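Glycosyltransferase-stabilizing protein Gtf2 (Streptococcus gordonii, PDB 5E9T) stabilises the glycosyltransferase GtfA and, as its substrate-binding partner, helps attach the first GlcNAc sugars to the serine-rich adhesin GspB before export. Local coordinates at residues 2-7 / 27-32; 307-312 / 408-413; 88-93 / 106-111; 274-279 / 427-432. All coordinates share one frame; numbering follows the deposited sequence.

Overall arrangement
Interactions 1, 3, 4 and 2 lie in separate parts of a GT-B-like architecture. Interaction 1 joins two strands of the seven-stranded parallel sheet near the N terminus. Interaction 3, about 30 Å away between centres, belongs to the large antiparallel sheet inserted between strands 41-42 and 194-196. Interaction 2 lies where the chain enters the middle strand of the second domain's small parallel sheet, about 44 Å from interaction 1 between centres. Interaction 4 pairs the passage between the parallel sheets with the end of helix 415-428. Along the chain, interactions 1 and 3 close in turn, while interaction 2 is nested within the loop closed by interaction 4. Of the four, only interaction 3 touches GtfA.

Interaction 1: 2-7 / 27-32; sequences IQLFDY and PTIVIE
Leu-4 lays one methyl on the flank of Ile-29: its CD1 is 3.5 Å from Ile-29 CB, and the two side chains cross obliquely. With CG anti to the backbone N (chi1 -175°), Leu-4 carries the same CD1 to Ile-31 CG1 as well, 4.2 Å away, just past the end of strand 28-30. On the other face of the sheet sit Gln-3, Phe-5, Thr-28 and Val-30. Thr-28 carries CG2 anti to its backbone N, and this methyl comes to the edge of the Phe-5 ring, near its plane, with Thr-28 CG2 3.4 Å from Phe-5 CE2. The hydroxyl branch faces Gln-3 OE1, but so closely in the model that the bond is doubtful; His-16 of helix 10-21 is a second partner of that oxygen. Strands 2-5 and 28-30 run parallel, joined by helix 10-21 in a beta-alpha-beta unit of the Rossmann-like sheet. Backbone bonds zip them together: Gln-3 N to Pro-27 O (3.1 Å), Ile-29 N to Gln-3 O (2.7 Å) and Phe-5 N to Ile-29 O. Beyond the strands the pairing continues through Ile-31 N to Phe-5 O and Glu-32 N to Asp-6 O (2.9 Å). Asp-6 and Ile-31 lie side by side, pointing the same way, with Asp-6 OD1 3.7 Å from Ile-31 CD1; the other carboxylate oxygen of Asp-6 bonds Ser-202. Glu-32 crosses Tyr-7 at about a right angle, its CB in the plane of the ring and 3.8 Å from Tyr-7 CD1, while its OE1 accepts from Tyr-8 N.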
# COMPACT_ATOMS: atom_id res chain seq x y z
N ILE B 2 34.31 -34.32 -21.83
CA ILE B 2 33.60 -33.18 -21.27
C ILE B 2 33.69 -33.23 -19.75
O ILE B 2 33.76 -34.31 -19.15
CB ILE B 2 32.10 -33.12 -21.68
CG1 ILE B 2 31.35 -34.36 -21.19
CG2 ILE B 2 31.94 -32.93 -23.18
CD1 ILE B 2 29.87 -34.12 -20.97
N GLN B 3 33.71 -32.05 -19.13
CA GLN B 3 33.45 -31.92 -17.71
C GLN B 3 32.08 -31.30 -17.52
O GLN B 3 31.79 -30.24 -18.08
CB GLN B 3 34.50 -31.05 -17.01
CG GLN B 3 35.92 -31.41 -17.29
CD GLN B 3 36.79 -30.19 -17.25
OE1 GLN B 3 36.41 -29.13 -17.75
NE2 GLN B 3 37.97 -30.32 -16.67
N LEU B 4 31.25 -31.96 -16.73
CA LEU B 4 29.88 -31.54 -16.52
C LEU B 4 29.68 -31.29 -15.04
O LEU B 4 29.62 -32.23 -14.25
CB LEU B 4 28.93 -32.61 -17.04
CG LEU B 4 27.45 -32.32 -17.02
CD1 LEU B 4 27.06 -31.47 -18.20
CD2 LEU B 4 26.88 -33.64 -17.13
N PHE B 5 29.54 -30.02 -14.66
CA PHE B 5 29.43 -29.66 -13.25
C PHE B 5 28.03 -29.15 -12.96
O PHE B 5 27.50 -28.32 -13.71
CB PHE B 5 30.49 -28.62 -12.87
CG PHE B 5 31.90 -29.04 -13.18
CD1 PHE B 5 32.50 -30.09 -12.50
CD2 PHE B 5 32.63 -28.38 -14.15
CE1 PHE B 5 33.80 -30.47 -12.79
CE2 PHE B 5 33.93 -28.75 -14.44
CZ PHE B 5 34.51 -29.80 -13.76
N ASP B 6 27.43 -29.66 -11.89
CA ASP B 6 26.12 -29.17 -11.46
C ASP B 6 26.17 -27.66 -11.24
O ASP B 6 25.47 -26.90 -11.91
CB ASP B 6 25.67 -29.90 -10.20
CG ASP B 6 25.12 -31.28 -10.50
OD1 ASP B 6 24.01 -31.35 -11.06
OD2 ASP B 6 25.79 -32.28 -10.17
N TYR B 7 27.00 -27.22 -10.30
CA TYR B 7 27.11 -25.82 -9.95
C TYR B 7 28.48 -25.29 -10.30
O TYR B 7 29.45 -26.04 -10.46
CB TYR B 7 26.86 -25.61 -8.45
CG TYR B 7 25.52 -26.11 -8.01
CD1 TYR B 7 24.37 -25.73 -8.69
CD2 TYR B 7 25.39 -26.99 -6.95
CE1 TYR B 7 23.13 -26.18 -8.30
CE2 TYR B 7 24.16 -27.45 -6.55
CZ TYR B 7 23.03 -27.04 -7.23
OH TYR B 7 21.80 -27.50 -6.85
N PRO B 27 35.78 -29.33 -23.44
CA PRO B 27 34.72 -28.38 -23.12
C PRO B 27 34.12 -28.67 -21.75
O PRO B 27 34.05 -29.82 -21.30
CB PRO B 27 33.69 -28.58 -24.24
CG PRO B 27 33.92 -29.97 -24.69
CD PRO B 27 35.40 -30.19 -24.58
N THR B 28 33.69 -27.60 -21.09
CA THR B 28 33.17 -27.67 -19.73
C THR B 28 31.74 -27.15 -19.71
O THR B 28 31.46 -26.08 -20.25
CB THR B 28 34.04 -26.87 -18.77
OG1 THR B 28 35.38 -27.37 -18.82
CG2 THR B 28 33.52 -26.97 -17.35
N ILE B 29 30.84 -27.92 -19.10
CA ILE B 29 29.42 -27.59 -19.04
C ILE B 29 29.02 -27.46 -17.58
O ILE B 29 29.20 -28.40 -16.79
CB ILE B 29 28.55 -28.64 -19.74
CG1 ILE B 29 29.27 -29.21 -20.97
CG2 ILE B 29 27.20 -28.05 -20.13
CD1 ILE B 29 29.28 -28.27 -22.14
N VAL B 30 28.47 -26.31 -17.21
CA VAL B 30 27.82 -26.12 -15.92
C VAL B 30 26.32 -26.16 -16.15
O VAL B 30 25.80 -25.41 -16.99
CB VAL B 30 28.25 -24.81 -15.26
CG1 VAL B 30 27.95 -24.85 -13.76
CG2 VAL B 30 29.73 -24.55 -15.50
N ILE B 31 25.63 -27.03 -15.42
CA ILE B 31 24.18 -27.15 -15.60
C ILE B 31 23.47 -25.93 -15.03
O ILE B 31 22.51 -25.43 -15.61
CB ILE B 31 23.67 -28.45 -14.95
CG1 ILE B 31 24.37 -29.66 -15.57
CG2 ILE B 31 22.16 -28.55 -15.08
CD1 ILE B 31 24.20 -30.92 -14.76
N GLU B 32 23.95 -25.44 -13.89
CA GLU B 32 23.36 -24.28 -13.24
C GLU B 32 23.30 -23.10 -14.20
O GLU B 32 24.16 -22.93 -15.07
CB GLU B 32 24.18 -23.93 -11.99
CG GLU B 32 23.90 -22.58 -11.36
CD GLU B 32 25.06 -22.10 -10.50
OE1 GLU B 32 26.22 -22.23 -10.94
OE2 GLU B 32 24.82 -21.59 -9.38

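Interaction 2: 307-312 / 408-413; sequences LPQLVF and LEEALC
Leu-307 and Glu-410 mark the closest approach of the two backbones, and even there their CA atoms are 8.5 Å apart, which leaves the contact to side chains. Residues 307-310 form a type I turn at the exit of helix 300-306 and lead into strand 311-315; opposite them, residues 408-413 continue from the weakly bonded helix 405-409. Leu-307 and Glu-410 slide past each other in opposite directions, with CD2 of Leu-307 set against both carboxylate oxygens and 3.5 Å from Glu-410 CD. Gln-309 meets the same carboxylate from across, at about a right angle. Its CG takes the cramped place between backbone N and carbonyl carbon (chi1 55°), and its NE2 lies 2.8 Å from Glu-410 OE2, with amide and carboxylate planes 56° apart. Leu-310 divides its methyls: CD1 is 4.2 Å from Leu-412 CD2, and CD2 is 3.8 Å from Glu-409 OE2. Past the turn, Val-311 bonds through its backbone to Lys-286 and Ala-288, and Phe-312 to Val-334, so the contact borders the middle strand of the parallel sheet 287-291, 311-315 and 333-336, with Leu-412 also touching Leu-284.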
# COMPACT_ATOMS: atom_id res chain seq x y z
N LEU B 307 53.47 -9.83 21.51
CA LEU B 307 54.47 -9.88 20.45
C LEU B 307 54.59 -8.51 19.81
O LEU B 307 54.07 -8.27 18.71
CB LEU B 307 54.14 -10.92 19.40
CG LEU B 307 53.74 -12.28 19.89
CD1 LEU B 307 52.98 -12.83 18.72
CD2 LEU B 307 54.97 -13.12 20.24
N PRO B 308 55.31 -7.59 20.46
CA PRO B 308 55.51 -6.25 19.88
C PRO B 308 56.40 -6.21 18.64
O PRO B 308 56.39 -5.19 17.94
CB PRO B 308 56.16 -5.47 21.04
CG PRO B 308 56.75 -6.52 21.94
CD PRO B 308 55.85 -7.71 21.82
N GLN B 309 57.16 -7.27 18.33
CA GLN B 309 58.01 -7.26 17.15
C GLN B 309 57.22 -7.37 15.85
O GLN B 309 57.73 -7.00 14.79
CB GLN B 309 59.04 -8.40 17.20
CG GLN B 309 58.47 -9.82 17.39
CD GLN B 309 57.96 -10.07 18.79
OE1 GLN B 309 57.23 -9.26 19.34
NE2 GLN B 309 58.34 -11.19 19.38
N LEU B 310 55.99 -7.87 15.92
CA LEU B 310 55.21 -8.19 14.73
C LEU B 310 54.36 -6.98 14.33
O LEU B 310 53.64 -6.41 15.16
CB LEU B 310 54.32 -9.40 15.02
CG LEU B 310 53.93 -10.37 13.91
CD1 LEU B 310 55.17 -11.05 13.33
CD2 LEU B 310 52.96 -11.41 14.45
N VAL B 311 54.47 -6.58 13.06
CA VAL B 311 53.61 -5.52 12.53
C VAL B 311 52.20 -6.07 12.36
O VAL B 311 52.01 -7.21 11.93
CB VAL B 311 54.16 -5.01 11.19
CG1 VAL B 311 53.29 -3.88 10.65
CG2 VAL B 311 55.61 -4.55 11.34
N PHE B 312 51.20 -5.26 12.72
CA PHE B 312 49.80 -5.66 12.64
C PHE B 312 49.07 -4.69 11.72
O PHE B 312 48.91 -3.51 12.05
CB PHE B 312 49.13 -5.69 14.02
CG PHE B 312 49.53 -6.89 14.86
CD1 PHE B 312 48.59 -7.58 15.60
CD2 PHE B 312 50.83 -7.31 14.90
CE1 PHE B 312 48.96 -8.67 16.37
CE2 PHE B 312 51.20 -8.40 15.66
CZ PHE B 312 50.26 -9.08 16.39
N LEU B 408 53.38 -20.24 19.33
CA LEU B 408 53.22 -21.19 18.23
C LEU B 408 53.30 -20.44 16.92
O LEU B 408 53.92 -20.90 15.95
CB LEU B 408 51.90 -21.95 18.36
CG LEU B 408 51.77 -23.35 17.75
CD1 LEU B 408 50.50 -24.04 18.24
CD2 LEU B 408 51.79 -23.32 16.22
N GLU B 409 52.68 -19.26 16.88
CA GLU B 409 52.91 -18.27 15.84
C GLU B 409 54.39 -17.93 15.70
O GLU B 409 54.90 -17.81 14.58
CB GLU B 409 52.08 -17.03 16.17
CG GLU B 409 52.41 -15.78 15.41
CD GLU B 409 52.06 -15.89 13.96
OE1 GLU B 409 51.93 -17.01 13.46
OE2 GLU B 409 51.92 -14.84 13.33
N GLU B 410 55.10 -17.78 16.83
CA GLU B 410 56.51 -17.35 16.84
C GLU B 410 57.46 -18.41 16.30
O GLU B 410 58.67 -18.16 16.21
CB GLU B 410 56.92 -16.96 18.26
CG GLU B 410 58.01 -15.91 18.34
CD GLU B 410 57.84 -15.04 19.56
OE1 GLU B 410 57.07 -15.44 20.46
OE2 GLU B 410 58.47 -13.97 19.63
N ALA B 411 56.93 -19.57 15.89
CA ALA B 411 57.68 -20.66 15.28
C ALA B 411 57.99 -20.26 13.84
O ALA B 411 58.26 -21.09 12.97
CB ALA B 411 56.91 -21.97 15.35
N LEU B 412 57.83 -18.96 13.60
CA LEU B 412 58.25 -18.22 12.42
C LEU B 412 59.73 -17.78 12.51
O LEU B 412 60.18 -16.96 11.71
CB LEU B 412 57.30 -17.01 12.26
CG LEU B 412 57.47 -15.67 11.55
CD1 LEU B 412 57.52 -15.90 10.07
CD2 LEU B 412 56.29 -14.79 11.91
N CYS B 413 60.49 -18.30 13.49
CA CYS B 413 61.85 -17.86 13.79
C CYS B 413 62.90 -18.30 12.74
O CYS B 413 64.10 -18.15 12.99
CB CYS B 413 62.27 -18.28 15.23
SG CYS B 413 62.16 -19.96 15.91

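Interaction 3: 88-93 / 106-111; sequences RARIHY and DWLDKK
Asp-106 N donates to Arg-90 O over 2.6 Å in a nearly straight bond (170° at the hydrogen), and Arg-90 N returns one to Asp-106 O at 2.8 Å, making these residues a hydrogen-bonded antiparallel pair. Two residues along, Leu-108 N reaches Arg-88 O at a more bent angle. Between them Ala-89 and Trp-107 form a non-hydrogen-bonded pair: the Ala-89 methyl sits over the face of the indole, its CB 3.7 Å from the centroid of the Trp-107 six-membered ring and 20° off the normal, in a CH-pi contact. On the other face, His-92 NE2 gives Asp-106 OD2 a weak bond of 3.4 Å, with ring and carboxylate planes steeply inclined. Asp-106 OD1 is held by Gln-104 and Ser-117, and Trp-107 NE1 bonds Glu-118. The Arg-90 chain is extended from CG to NE and crosses Leu-108 at about a right angle. Leu-108 CD1 lies over one guanidinium face, while its CD2 is 3.4 Å from Arg-90 NH1. At the far end, Lys-110 CG covers one face of the Arg-88 guanidinium near its rim. Arg-88 NH2 and Lys-110 NZ come within 3.6 Å, a like-charge approach that would probably be unfavourable unless screened. Cation-pi contacts pair Arg-88 with Tyr-195 and Trp-107 with Arg-188, both of the GtfA chain. The hairpin of strands 86-94 and 101-108 lies within the large antiparallel sheet, flanked by strand 114-120 and by strand 79-83, where Arg-88 and Ala-89 both face Val-81 in a classic beta bulge.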
# COMPACT_ATOMS: atom_id res chain seq x y z
N ARG B 88 10.56 -2.35 -1.93
CA ARG B 88 10.03 -2.94 -3.16
C ARG B 88 10.90 -4.09 -3.64
O ARG B 88 10.38 -5.19 -3.87
CB ARG B 88 9.88 -1.85 -4.23
CG ARG B 88 8.69 -0.93 -3.94
CD ARG B 88 7.44 -1.73 -3.61
NE ARG B 88 6.24 -0.90 -3.58
CZ ARG B 88 5.54 -0.62 -2.48
NH1 ARG B 88 5.91 -1.11 -1.31
NH2 ARG B 88 4.47 0.16 -2.56
N ALA B 89 12.19 -3.87 -3.86
CA ALA B 89 13.07 -4.94 -4.30
C ALA B 89 14.28 -5.07 -3.37
O ALA B 89 14.63 -4.14 -2.64
CB ALA B 89 13.54 -4.72 -5.74
N ARG B 90 14.90 -6.24 -3.42
CA ARG B 90 16.23 -6.46 -2.87
C ARG B 90 17.20 -6.71 -4.02
O ARG B 90 16.94 -7.56 -4.87
CB ARG B 90 16.26 -7.66 -1.91
CG ARG B 90 15.12 -7.69 -0.92
CD ARG B 90 15.45 -8.58 0.26
NE ARG B 90 14.37 -8.58 1.23
CZ ARG B 90 13.27 -9.32 1.12
NH1 ARG B 90 13.11 -10.12 0.07
NH2 ARG B 90 12.32 -9.26 2.04
N ILE B 91 18.29 -5.96 -4.05
CA ILE B 91 19.34 -6.15 -5.05
C ILE B 91 20.46 -6.96 -4.41
O ILE B 91 21.05 -6.53 -3.41
CB ILE B 91 19.87 -4.81 -5.58
CG1 ILE B 91 18.79 -4.10 -6.40
CG2 ILE B 91 21.12 -5.03 -6.42
CD1 ILE B 91 18.64 -2.66 -6.04
N HIS B 92 20.75 -8.12 -4.98
CA HIS B 92 21.74 -9.03 -4.44
C HIS B 92 23.04 -8.93 -5.22
O HIS B 92 23.04 -8.81 -6.44
CB HIS B 92 21.22 -10.47 -4.47
CG HIS B 92 20.08 -10.71 -3.54
ND1 HIS B 92 20.23 -10.70 -2.17
CD2 HIS B 92 18.77 -10.94 -3.78
CE1 HIS B 92 19.06 -10.93 -1.60
NE2 HIS B 92 18.16 -11.08 -2.55
N TYR B 93 24.15 -8.98 -4.48
CA TYR B 93 25.46 -8.68 -5.04
C TYR B 93 26.12 -9.95 -5.57
O TYR B 93 26.25 -10.94 -4.84
CB TYR B 93 26.34 -8.03 -3.98
CG TYR B 93 25.95 -6.60 -3.69
CD1 TYR B 93 25.32 -5.83 -4.66
CD2 TYR B 93 26.20 -6.02 -2.45
CE1 TYR B 93 24.96 -4.53 -4.41
CE2 TYR B 93 25.85 -4.71 -2.20
CZ TYR B 93 25.22 -3.97 -3.18
OH TYR B 93 24.86 -2.67 -2.93
N ASP B 106 15.39 -8.92 -6.44
CA ASP B 106 14.22 -9.65 -5.95
C ASP B 106 13.08 -8.67 -5.71
O ASP B 106 13.10 -7.94 -4.72
CB ASP B 106 14.56 -10.40 -4.67
CG ASP B 106 15.10 -11.78 -4.91
OD1 ASP B 106 15.29 -12.14 -6.09
OD2 ASP B 106 15.35 -12.50 -3.93
N TRP B 107 12.06 -8.70 -6.56
CA TRP B 107 10.93 -7.79 -6.43
C TRP B 107 9.89 -8.34 -5.45
O TRP B 107 9.65 -9.55 -5.40
CB TRP B 107 10.28 -7.53 -7.79
CG TRP B 107 11.15 -6.73 -8.69
CD1 TRP B 107 11.95 -7.20 -9.69
CD2 TRP B 107 11.33 -5.31 -8.67
NE1 TRP B 107 12.61 -6.16 -10.30
CE2 TRP B 107 12.25 -4.98 -9.69
CE3 TRP B 107 10.80 -4.27 -7.88
CZ2 TRP B 107 12.65 -3.68 -9.94
CZ3 TRP B 107 11.20 -2.97 -8.14
CH2 TRP B 107 12.12 -2.69 -9.16
N LEU B 108 9.29 -7.44 -4.68
CA LEU B 108 8.33 -7.81 -3.65
C LEU B 108 6.98 -7.17 -3.94
O LEU B 108 6.88 -6.22 -4.73
CB LEU B 108 8.81 -7.37 -2.26
CG LEU B 108 10.27 -7.63 -1.90
CD1 LEU B 108 10.60 -7.09 -0.52
CD2 LEU B 108 10.58 -9.11 -1.99
N ASP B 109 5.94 -7.71 -3.31
CA ASP B 109 4.65 -7.03 -3.29
C ASP B 109 4.56 -6.15 -2.04
O ASP B 109 5.49 -6.10 -1.22
CB ASP B 109 3.49 -8.03 -3.38
CG ASP B 109 3.48 -9.04 -2.23
OD1 ASP B 109 3.97 -8.73 -1.13
OD2 ASP B 109 2.94 -10.15 -2.44
N LYS B 110 3.43 -5.47 -1.87
CA LYS B 110 3.31 -4.48 -0.81
C LYS B 110 3.26 -5.11 0.57
O LYS B 110 3.47 -4.41 1.57
CB LYS B 110 2.09 -3.60 -1.05
CG LYS B 110 2.17 -2.79 -2.33
CD LYS B 110 0.99 -1.85 -2.47
CE LYS B 110 1.10 -1.02 -3.74
NZ LYS B 110 0.98 0.44 -3.49
N LYS B 111 2.98 -6.41 0.66
CA LYS B 111 3.10 -7.12 1.93
C LYS B 111 4.48 -7.71 2.14
O LYS B 111 4.71 -8.37 3.16
CB LYS B 111 2.04 -8.23 2.03
CG LYS B 111 0.61 -7.72 1.97
CD LYS B 111 -0.38 -8.87 1.90
CE LYS B 111 -1.79 -8.36 1.65
NZ LYS B 111 -1.80 -7.14 0.82

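Interaction 4: 274-279 / 427-432; sequences YHYDFK and RHANDV
Tyr-276 has CG anti to its carbonyl carbon (chi1 -58°) and Asp-431 has CG anti to its backbone N (chi1 -173°), and the two side chains slide past each other in opposite directions. The Tyr-276 ring presents its edge: Asp-431 CB and Ala-429 O lie near its plane, and its hydroxyl donates to Ala-429 O at 2.6 Å. Phe-278 meets Asp-431 tip to tip, with Phe-278 CE1 3.3 Å from Asp-431 OD2 and the carboxylate at the ring edge. The backbones are tied at a single bridge: Tyr-274 N bonds Asn-430 O at 2.9 Å, and Val-432 N bonds Tyr-274 O at 3.0 Å from above the carbonyl plane. His-275 ND1 adds a weak bond to Val-432 O, 3.3 Å away. Asn-430, with positive phi, ends helix 415-428 in a Schellman motif, and the chain turns there toward helix 434-442. Residues 274-279 lie on the passage between the two parallel sheets, so the contact sits where a GT-B fold links its halves; Phe-371 of helix 366-372 packs on both Tyr-276 and Phe-278. The tyrosine hydroxyl and the Tyr-274 amide thus take up carbonyl oxygens just past the C-terminal end of the helix, while Asp-431 OD2 rests against the C-H edge of Phe-278, whose partial positive charge probably suits it.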
# COMPACT_ATOMS: atom_id res chain seq x y z
N TYR B 274 43.94 -31.30 -5.08
CA TYR B 274 43.94 -30.24 -6.09
C TYR B 274 45.33 -29.65 -6.24
O TYR B 274 46.12 -29.61 -5.28
CB TYR B 274 42.93 -29.14 -5.75
CG TYR B 274 41.55 -29.65 -5.37
CD1 TYR B 274 40.59 -29.92 -6.34
CD2 TYR B 274 41.22 -29.87 -4.04
CE1 TYR B 274 39.34 -30.40 -5.99
CE2 TYR B 274 39.98 -30.35 -3.68
CZ TYR B 274 39.04 -30.61 -4.66
OH TYR B 274 37.79 -31.08 -4.30
N HIS B 275 45.65 -29.17 -7.44
CA HIS B 275 46.92 -28.47 -7.66
C HIS B 275 46.61 -26.99 -7.64
O HIS B 275 46.10 -26.43 -8.62
CB HIS B 275 47.58 -28.89 -8.98
CG HIS B 275 48.80 -28.08 -9.32
ND1 HIS B 275 50.00 -28.24 -8.66
CD2 HIS B 275 48.99 -27.10 -10.23
CE1 HIS B 275 50.89 -27.39 -9.16
NE2 HIS B 275 50.30 -26.70 -10.12
N TYR B 276 46.96 -26.34 -6.54
CA TYR B 276 46.79 -24.91 -6.43
C TYR B 276 47.93 -24.21 -7.16
O TYR B 276 49.05 -24.71 -7.23
CB TYR B 276 46.78 -24.46 -4.97
CG TYR B 276 45.71 -25.12 -4.13
CD1 TYR B 276 46.00 -26.20 -3.32
CD2 TYR B 276 44.40 -24.65 -4.14
CE1 TYR B 276 45.03 -26.80 -2.54
CE2 TYR B 276 43.42 -25.24 -3.37
CZ TYR B 276 43.75 -26.32 -2.57
OH TYR B 276 42.78 -26.92 -1.80
N ASP B 277 47.62 -23.06 -7.73
CA ASP B 277 48.65 -22.20 -8.30
C ASP B 277 48.90 -21.10 -7.28
O ASP B 277 48.12 -20.15 -7.17
CB ASP B 277 48.19 -21.67 -9.66
CG ASP B 277 49.06 -20.54 -10.17
OD1 ASP B 277 50.30 -20.67 -10.09
OD2 ASP B 277 48.50 -19.54 -10.66
N PHE B 278 50.01 -21.22 -6.56
CA PHE B 278 50.36 -20.24 -5.54
C PHE B 278 51.06 -19.05 -6.18
O PHE B 278 51.70 -19.18 -7.23
CB PHE B 278 51.26 -20.87 -4.46
CG PHE B 278 50.61 -21.99 -3.70
CD1 PHE B 278 50.67 -23.29 -4.17
CD2 PHE B 278 49.97 -21.75 -2.50
CE1 PHE B 278 50.09 -24.33 -3.47
CE2 PHE B 278 49.38 -22.79 -1.79
CZ PHE B 278 49.44 -24.08 -2.27
N LYS B 279 50.88 -17.88 -5.59
CA LYS B 279 51.36 -16.66 -6.22
C LYS B 279 52.79 -16.27 -5.87
O LYS B 279 53.41 -15.53 -6.64
CB LYS B 279 50.41 -15.50 -5.87
CG LYS B 279 48.99 -15.74 -6.35
CD LYS B 279 48.96 -16.02 -7.85
CE LYS B 279 47.53 -16.13 -8.38
NZ LYS B 279 46.83 -17.37 -7.93
N ARG B 427 49.02 -29.46 3.30
CA ARG B 427 48.39 -30.78 3.29
C ARG B 427 46.90 -30.69 3.54
O ARG B 427 46.11 -31.38 2.89
CB ARG B 427 49.03 -31.68 4.34
CG ARG B 427 50.37 -32.24 3.94
CD ARG B 427 51.15 -32.75 5.13
NE ARG B 427 52.58 -32.70 4.87
CZ ARG B 427 53.16 -33.17 3.78
NH1 ARG B 427 52.45 -33.75 2.82
NH2 ARG B 427 54.48 -33.07 3.64
N HIS B 428 46.50 -29.87 4.52
CA HIS B 428 45.11 -29.82 4.93
C HIS B 428 44.19 -29.43 3.78
O HIS B 428 43.06 -29.92 3.69
CB HIS B 428 44.93 -28.85 6.09
CG HIS B 428 43.52 -28.75 6.58
ND1 HIS B 428 42.55 -28.07 5.88
CD2 HIS B 428 42.92 -29.26 7.68
CE1 HIS B 428 41.40 -28.15 6.54
NE2 HIS B 428 41.60 -28.87 7.63
N ALA B 429 44.67 -28.57 2.88
CA ALA B 429 43.91 -28.21 1.70
C ALA B 429 44.06 -29.23 0.59
O ALA B 429 43.54 -29.02 -0.51
CB ALA B 429 44.34 -26.83 1.19
N ASN B 430 44.78 -30.32 0.85
CA ASN B 430 44.94 -31.43 -0.09
C ASN B 430 45.66 -30.98 -1.36
O ASN B 430 45.26 -31.31 -2.48
CB ASN B 430 43.60 -32.08 -0.41
CG ASN B 430 42.95 -32.64 0.82
OD1 ASN B 430 42.90 -31.99 1.87
ND2 ASN B 430 42.49 -33.87 0.73
N ASP B 431 46.73 -30.21 -1.17
CA ASP B 431 47.57 -29.82 -2.28
C ASP B 431 48.32 -31.04 -2.81
O ASP B 431 48.87 -31.83 -2.03
CB ASP B 431 48.55 -28.74 -1.85
CG ASP B 431 49.34 -28.17 -3.01
OD1 ASP B 431 48.92 -28.37 -4.17
OD2 ASP B 431 50.37 -27.52 -2.76
N VAL B 432 48.33 -31.20 -4.12
CA VAL B 432 49.03 -32.30 -4.78
C VAL B 432 49.73 -31.75 -6.02
O VAL B 432 49.32 -30.73 -6.58
CB VAL B 432 48.08 -33.44 -5.18
CG1 VAL B 432 47.40 -34.04 -3.94
CG2 VAL B 432 47.05 -32.96 -6.19